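Local coordinates for protein enoyl-CoA hydratase (Thermus thermophilus, PDB 1WZ8) that probably catalyses the reversible hydration of enoyl-CoA thioesters as a hexameric member of the crotonase family, at residues I76-M79 and E84-L87; R88-A93 and L234-E239. All coordinates share one frame; numbering follows the deposited sequence.

Interaction 1 of 2, residues I76-M79 and E84-L87; sequences IEEM and EALL
M79 bends its thioether over one branch of L86: CE of M79 lies 3.9 Å from CD1 of L86, and the same CD1 also meets CB of M79, so the leucine methyl is held at both the root and the end of the methionine. The two side chains cross at about a right angle. M79 reaches this position with CG anti to its carbonyl carbon and a final turn at chi3 of 66°, which folds the CE methyl back toward the leucine. The backbone takes part too: CB of L86 rests 3.7 Å from O of M79.

Beside this pair, A85 points toward helix 73-81, and its CB touches both O and CG of E78, at 3.4 Å and 3.6 Å. With CG anti to the backbone N (chi1 173°) and the chain extended beyond it, E78 passes A85 with its CG and delivers its carboxylate to R88, further along helix 83-102, with which it forms a salt bridge. The contact is van der Waals packing of methyl and methylene groups on each other and on backbone carbonyls, and the carboxylate finds its partner outside the two segments.

F240 and F243 pack on both M79 and L86, and L241 of a neighbouring subunit touches L86. A bound methylpentanediol, probably from the crystallisation liquor, lies about 4 Å from the side chain of M79. The CA atoms of M79 and L86 are only 4.3 Å apart, as expected where two helices follow one another almost without a linker: the arrangement is a tight helix-helix junction, in which helix 73-81 passes into helix 83-102 of the crotonase fold.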
ATOM      1  N   ILE A  76      15.329 -21.715 -21.754  1.00 17.55           N
ATOM      2  CA  ILE A  76      16.318 -20.941 -21.013  1.00 18.77           C
ATOM      3  C   ILE A  76      17.430 -20.453 -21.940  1.00 20.79           C
ATOM      4  O   ILE A  76      17.883 -19.310 -21.836  1.00 18.11           O
ATOM      5  CB  ILE A  76      16.928 -21.782 -19.866  1.00 20.23           C
ATOM      6  CG1 ILE A  76      15.831 -22.140 -18.858  1.00 21.06           C
ATOM      7  CG2 ILE A  76      18.046 -21.007 -19.176  1.00 21.12           C
ATOM      8  CD1 ILE A  76      16.293 -23.032 -17.726  1.00 23.58           C
ATOM      9  N   GLU A  77      17.865 -21.319 -22.850  1.00 22.04           N
ATOM     10  CA  GLU A  77      18.924 -20.956 -23.785  1.00 24.27           C
ATOM     11  C   GLU A  77      18.459 -19.866 -24.743  1.00 22.95           C
ATOM     12  O   GLU A  77      19.234 -18.977 -25.098  1.00 22.57           O
ATOM     13  CB  GLU A  77      19.387 -22.182 -24.575  1.00 26.69           C
ATOM     14  CG  GLU A  77      20.157 -23.202 -23.747  1.00 31.27           C
ATOM     15  CD  GLU A  77      21.505 -22.683 -23.266  1.00 34.29           C
ATOM     16  OE1 GLU A  77      21.824 -21.499 -23.514  1.00 34.79           O
ATOM     17  OE2 GLU A  77      22.248 -23.467 -22.636  1.00 36.29           O
ATOM     18  N   GLU A  78      17.197 -19.936 -25.159  1.00 22.42           N
ATOM     19  CA  GLU A  78      16.645 -18.938 -26.065  1.00 22.90           C
ATOM     20  C   GLU A  78      16.666 -17.561 -25.406  1.00 22.40           C
ATOM     21  O   GLU A  78      17.040 -16.562 -26.027  1.00 20.28           O
ATOM     22  CB  GLU A  78      15.203 -19.285 -26.440  1.00 24.35           C
ATOM     23  CG  GLU A  78      14.527 -18.182 -27.239  1.00 27.87           C
ATOM     24  CD  GLU A  78      13.051 -18.424 -27.466  1.00 29.83           C
ATOM     25  OE1 GLU A  78      12.344 -18.786 -26.504  1.00 31.03           O
ATOM     26  OE2 GLU A  78      12.592 -18.231 -28.610  1.00 32.59           O
ATOM     27  N   MET A  79      16.246 -17.522 -24.146  1.00 20.64           N
ATOM     28  CA  MET A  79      16.216 -16.286 -23.371  1.00 19.54           C
ATOM     29  C   MET A  79      17.624 -15.705 -23.260  1.00 19.68           C
ATOM     30  O   MET A  79      17.836 -14.511 -23.450  1.00 17.32           O
ATOM     31  CB  MET A  79      15.683 -16.569 -21.964  1.00 17.45           C
ATOM     32  CG  MET A  79      14.270 -17.114 -21.915  1.00 15.76           C
ATOM     33  SD  MET A  79      13.831 -17.699 -20.259  1.00 16.88           S
ATOM     34  CE  MET A  79      13.841 -16.173 -19.339  1.00 17.29           C
ATOM     35  N   GLU A  84      15.479  -9.838 -27.409  1.00 18.87           N
ATOM     36  CA  GLU A  84      14.093  -9.920 -27.851  1.00 20.43           C
ATOM     37  C   GLU A  84      13.395 -11.102 -27.195  1.00 18.28           C
ATOM     38  O   GLU A  84      12.268 -10.977 -26.708  1.00 18.08           O
ATOM     39  CB  GLU A  84      14.035 -10.050 -29.376  1.00 23.44           C
ATOM     40  CG  GLU A  84      14.461  -8.779 -30.084  1.00 28.98           C
ATOM     41  CD  GLU A  84      13.606  -7.597 -29.686  1.00 30.76           C
ATOM     42  OE1 GLU A  84      14.166  -6.549 -29.297  1.00 33.62           O
ATOM     43  OE2 GLU A  84      12.369  -7.714 -29.772  1.00 34.15           O
ATOM     44  N   ALA A  85      14.071 -12.246 -27.169  1.00 16.92           N
ATOM     45  CA  ALA A  85      13.500 -13.446 -26.563  1.00 16.60           C
ATOM     46  C   ALA A  85      13.327 -13.262 -25.058  1.00 15.18           C
ATOM     47  O   ALA A  85      12.302 -13.637 -24.487  1.00 13.84           O
ATOM     48  CB  ALA A  85      14.397 -14.649 -26.840  1.00 15.71           C
ATOM     49  N   LEU A  86      14.338 -12.684 -24.420  1.00 14.85           N
ATOM     50  CA  LEU A  86      14.295 -12.466 -22.985  1.00 13.73           C
ATOM     51  C   LEU A  86      13.073 -11.645 -22.574  1.00 13.31           C
ATOM     52  O   LEU A  86      12.344 -12.021 -21.655  1.00 13.57           O
ATOM     53  CB  LEU A  86      15.569 -11.759 -22.514  1.00 13.42           C
ATOM     54  CG  LEU A  86      15.710 -11.608 -20.997  1.00 13.48           C
ATOM     55  CD1 LEU A  86      15.820 -12.989 -20.361  1.00 14.01           C
ATOM     56  CD2 LEU A  86      16.934 -10.770 -20.662  1.00 16.59           C
ATOM     57  N   LEU A  87      12.840 -10.526 -23.252  1.00 12.15           N
ATOM     58  CA  LEU A  87      11.704  -9.685 -22.893  1.00 12.70           C
ATOM     59  C   LEU A  87      10.350 -10.264 -23.286  1.00 12.15           C
ATOM     60  O   LEU A  87       9.343  -9.971 -22.643  1.00 12.38           O
ATOM     61  CB  LEU A  87      11.877  -8.278 -23.471  1.00 14.83           C
ATOM     62  CG  LEU A  87      12.724  -7.328 -22.607  1.00 13.64           C
ATOM     63  CD1 LEU A  87      11.999  -7.074 -21.293  1.00 14.43           C
ATOM     64  CD2 LEU A  87      14.111  -7.918 -22.344  1.00 13.78           C
TER

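Interaction 2 of 2, residues R88-A93 and L234-E239; sequences RVFWEA and LSLALE
The ring of F90 carries the CD2 methyl of L236 over one face, 3.6 Å above the plane and shifted toward the rim, while the backbone N of A237 and CE2 of W91 lie at its edge. The leucine methyl makes a CH-pi contact, 4.0 Å from the ring centroid and 26° off the normal. CG of L236 also touches the ring, 3.6 Å from CE1 of F90. W91 receives CD2 of F90 over the centre of one face of its own ring, so the phenylalanine lies between the tryptophan and helix 229-241.

L236 points toward helix 83-102. With CG anti to the backbone N (chi1 -175°) the branch point sits by the F90 ring, and chi2 then turns CD2 to the ring and to O of F90, and CD1 to CB of A93, 3.8 Å away. An alanine in place of F90 would remove the face that L236 CD2 rests on and is likely to leave a gap between the helices, with the leucine freer to turn.

On a different side of the helix, R88 NE donates to E92 OE2 at 2.9 Å, approaching from above the carboxylate plane; R40 of helix 36-49 also bridges to that oxygen.

The two segments run roughly antiparallel, with 148° between their directions and their axes 10.7 Å apart, a spacing bridged mainly by F90 and L236, with A93 and A237 beside them. A neighbouring subunit continues the packing, its L238 meeting F90 and its A237 meeting A237. Helix 83-102 is thus set between helix 36-49, reached by R88 and E92, and helix 229-241, with helix 73-81 lying against V89.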
ATOM      1  N   ARG A  88      10.315 -11.076 -24.339  1.00 13.50           N
ATOM      2  CA  ARG A  88       9.040 -11.645 -24.689  1.00 14.87           C
ATOM      3  C   ARG A  88       8.647 -12.651 -23.631  1.00 14.37           C
ATOM      4  O   ARG A  88       7.504 -12.723 -23.199  1.00 13.92           O
ATOM      5  CB  ARG A  88       9.183 -12.338 -26.044  1.00 14.67           C
ATOM      6  CG  ARG A  88       7.983 -13.224 -26.375  1.00 19.69           C
ATOM      7  CD  ARG A  88       8.346 -14.341 -27.360  1.00 24.50           C
ATOM      8  NE  ARG A  88       8.743 -15.555 -26.640  1.00 26.63           N
ATOM      9  CZ  ARG A  88       9.852 -16.188 -27.062  1.00 28.73           C
ATOM     10  NH1 ARG A  88      10.544 -15.710 -28.081  1.00 28.64           N
ATOM     11  NH2 ARG A  88      10.249 -17.306 -26.446  1.00 28.13           N
ATOM     12  N   VAL A  89       9.613 -13.420 -23.141  1.00 12.89           N
ATOM     13  CA  VAL A  89       9.361 -14.375 -22.067  1.00 13.78           C
ATOM     14  C   VAL A  89       9.062 -13.645 -20.755  1.00 13.36           C
ATOM     15  O   VAL A  89       8.325 -14.157 -19.912  1.00 11.66           O
ATOM     16  CB  VAL A  89      10.565 -15.333 -21.887  1.00 15.14           C
ATOM     17  CG1 VAL A  89      10.337 -16.263 -20.698  1.00 14.62           C
ATOM     18  CG2 VAL A  89      10.746 -16.156 -23.149  1.00 14.39           C
ATOM     19  N   PHE A  90       9.620 -12.446 -20.591  1.00 11.52           N
ATOM     20  CA  PHE A  90       9.367 -11.663 -19.383  1.00 12.41           C
ATOM     21  C   PHE A  90       7.862 -11.477 -19.219  1.00 11.80           C
ATOM     22  O   PHE A  90       7.294 -11.777 -18.167  1.00 13.47           O
ATOM     23  CB  PHE A  90      10.035 -10.289 -19.479  1.00 11.61           C
ATOM     24  CG  PHE A  90       9.715  -9.380 -18.323  1.00 14.38           C
ATOM     25  CD1 PHE A  90      10.406  -9.486 -17.120  1.00 12.68           C
ATOM     26  CD2 PHE A  90       8.704  -8.434 -18.433  1.00 14.71           C
ATOM     27  CE1 PHE A  90      10.092  -8.659 -16.039  1.00 14.73           C
ATOM     28  CE2 PHE A  90       8.380  -7.605 -17.364  1.00 16.40           C
ATOM     29  CZ  PHE A  90       9.077  -7.719 -16.162  1.00 14.28           C
ATOM     30  N   TRP A  91       7.212 -10.983 -20.267  1.00  9.70           N
ATOM     31  CA  TRP A  91       5.776 -10.770 -20.210  1.00 12.55           C
ATOM     32  C   TRP A  91       4.983 -12.073 -20.144  1.00 11.63           C
ATOM     33  O   TRP A  91       3.897 -12.110 -19.566  1.00 14.41           O
ATOM     34  CB  TRP A  91       5.339  -9.899 -21.387  1.00 13.33           C
ATOM     35  CG  TRP A  91       5.926  -8.526 -21.273  1.00 15.54           C
ATOM     36  CD1 TRP A  91       6.924  -7.987 -22.041  1.00 15.31           C
ATOM     37  CD2 TRP A  91       5.609  -7.542 -20.281  1.00 13.62           C
ATOM     38  NE1 TRP A  91       7.246  -6.731 -21.584  1.00 15.90           N
ATOM     39  CE2 TRP A  91       6.455  -6.433 -20.505  1.00 14.89           C
ATOM     40  CE3 TRP A  91       4.692  -7.492 -19.221  1.00 17.40           C
ATOM     41  CZ2 TRP A  91       6.409  -5.283 -19.710  1.00 17.30           C
ATOM     42  CZ3 TRP A  91       4.648  -6.347 -18.428  1.00 17.91           C
ATOM     43  CH2 TRP A  91       5.504  -5.259 -18.681  1.00 16.17           C
ATOM     44  N   GLU A  92       5.525 -13.143 -20.717  1.00 11.83           N
ATOM     45  CA  GLU A  92       4.858 -14.445 -20.661  1.00 12.12           C
ATOM     46  C   GLU A  92       4.857 -14.957 -19.220  1.00 11.34           C
ATOM     47  O   GLU A  92       3.844 -15.464 -18.723  1.00 12.30           O
ATOM     48  CB  GLU A  92       5.586 -15.458 -21.547  1.00 11.93           C
ATOM     49  CG  GLU A  92       5.327 -15.289 -23.030  1.00 12.43           C
ATOM     50  CD  GLU A  92       6.167 -16.231 -23.868  1.00 15.06           C
ATOM     51  OE1 GLU A  92       6.629 -17.256 -23.327  1.00 16.75           O
ATOM     52  OE2 GLU A  92       6.353 -15.952 -25.071  1.00 13.48           O
ATOM     53  N   ALA A  93       6.002 -14.823 -18.556  1.00 10.64           N
ATOM     54  CA  ALA A  93       6.150 -15.274 -17.170  1.00  9.61           C
ATOM     55  C   ALA A  93       5.178 -14.505 -16.289  1.00 11.20           C
ATOM     56  O   ALA A  93       4.542 -15.064 -15.397  1.00 10.55           O
ATOM     57  CB  ALA A  93       7.582 -15.039 -16.697  1.00  7.54           C
ATOM     58  N   LEU A 234       9.259  -6.744  -9.888  1.00  8.79           N
ATOM     59  CA  LEU A 234      10.633  -6.358  -9.604  1.00  9.49           C
ATOM     60  C   LEU A 234      11.462  -7.638  -9.456  1.00  9.94           C
ATOM     61  O   LEU A 234      12.579  -7.726  -9.964  1.00  9.50           O
ATOM     62  CB  LEU A 234      10.719  -5.541  -8.309  1.00 10.61           C
ATOM     63  CG  LEU A 234      12.136  -5.392  -7.737  1.00  9.72           C
ATOM     64  CD1 LEU A 234      13.032  -4.625  -8.717  1.00  9.97           C
ATOM     65  CD2 LEU A 234      12.071  -4.678  -6.402  1.00 12.35           C
ATOM     66  N   SER A 235      10.918  -8.639  -8.773  1.00  9.04           N
ATOM     67  CA  SER A 235      11.678  -9.881  -8.600  1.00  9.56           C
ATOM     68  C   SER A 235      11.887 -10.563  -9.947  1.00  8.13           C
ATOM     69  O   SER A 235      12.937 -11.165 -10.190  1.00 10.84           O
ATOM     70  CB  SER A 235      10.967 -10.844  -7.633  1.00  5.69           C
ATOM     71  OG  SER A 235       9.823 -11.425  -8.228  1.00  6.28           O
ATOM     72  N   LEU A 236      10.888 -10.466 -10.822  1.00  8.27           N
ATOM     73  CA  LEU A 236      10.975 -11.071 -12.154  1.00  9.22           C
ATOM     74  C   LEU A 236      12.041 -10.334 -12.968  1.00  9.35           C
ATOM     75  O   LEU A 236      12.863 -10.954 -13.650  1.00  9.22           O
ATOM     76  CB  LEU A 236       9.618 -10.978 -12.863  1.00 10.92           C
ATOM     77  CG  LEU A 236       9.445 -11.653 -14.229  1.00  9.71           C
ATOM     78  CD1 LEU A 236       9.675 -13.151 -14.107  1.00 11.02           C
ATOM     79  CD2 LEU A 236       8.042 -11.368 -14.760  1.00 11.02           C
ATOM     80  N   ALA A 237      12.037  -9.008 -12.882  1.00  9.41           N
ATOM     81  CA  ALA A 237      13.017  -8.202 -13.611  1.00 10.15           C
ATOM     82  C   ALA A 237      14.431  -8.487 -13.118  1.00 10.25           C
ATOM     83  O   ALA A 237      15.365  -8.594 -13.921  1.00 10.12           O
ATOM     84  CB  ALA A 237      12.692  -6.706 -13.459  1.00 12.26           C
ATOM     85  N   LEU A 238      14.602  -8.602 -11.802  1.00  9.70           N
ATOM     86  CA  LEU A 238      15.924  -8.889 -11.250  1.00  9.56           C
ATOM     87  C   LEU A 238      16.388 -10.262 -11.720  1.00 11.02           C
ATOM     88  O   LEU A 238      17.563 -10.457 -12.015  1.00 10.96           O
ATOM     89  CB  LEU A 238      15.908  -8.840  -9.716  1.00  9.43           C
ATOM     90  CG  LEU A 238      15.797  -7.433  -9.118  1.00  9.35           C
ATOM     91  CD1 LEU A 238      15.639  -7.527  -7.610  1.00  7.48           C
ATOM     92  CD2 LEU A 238      17.035  -6.614  -9.485  1.00 11.52           C
ATOM     93  N   GLU A 239      15.462 -11.213 -11.793  1.00 10.83           N
ATOM     94  CA  GLU A 239      15.808 -12.552 -12.259  1.00 11.26           C
ATOM     95  C   GLU A 239      16.310 -12.484 -13.695  1.00 11.62           C
ATOM     96  O   GLU A 239      17.338 -13.071 -14.036  1.00 11.39           O
ATOM     97  CB  GLU A 239      14.593 -13.481 -12.225  1.00 12.01           C
ATOM     98  CG  GLU A 239      14.920 -14.889 -12.706  1.00 12.83           C
ATOM     99  CD  GLU A 239      13.691 -15.725 -13.006  1.00 15.54           C
ATOM    100  OE1 GLU A 239      12.640 -15.502 -12.376  1.00 13.01           O
ATOM    101  OE2 GLU A 239      13.785 -16.627 -13.866  1.00 15.20           O
TER

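From the N terminus, helix 73-81 comes first and turns at once into helix 83-102; interaction 1 closes the short turn between them, with four residues between its segments, three of them helical. Interaction 2 opens just beyond it on the same helix and closes a far longer loop, with 140 residues between its segments, by bringing helix 229-241 back alongside. The two are in series, neither enclosing the other, and their centres lie 11 Å apart. They meet directly, through the E78-R88 salt bridge and through M79 CE packing on V89 CG1. Helix 83-102 is thereby tied to its immediate predecessor and to the C-terminal helical region.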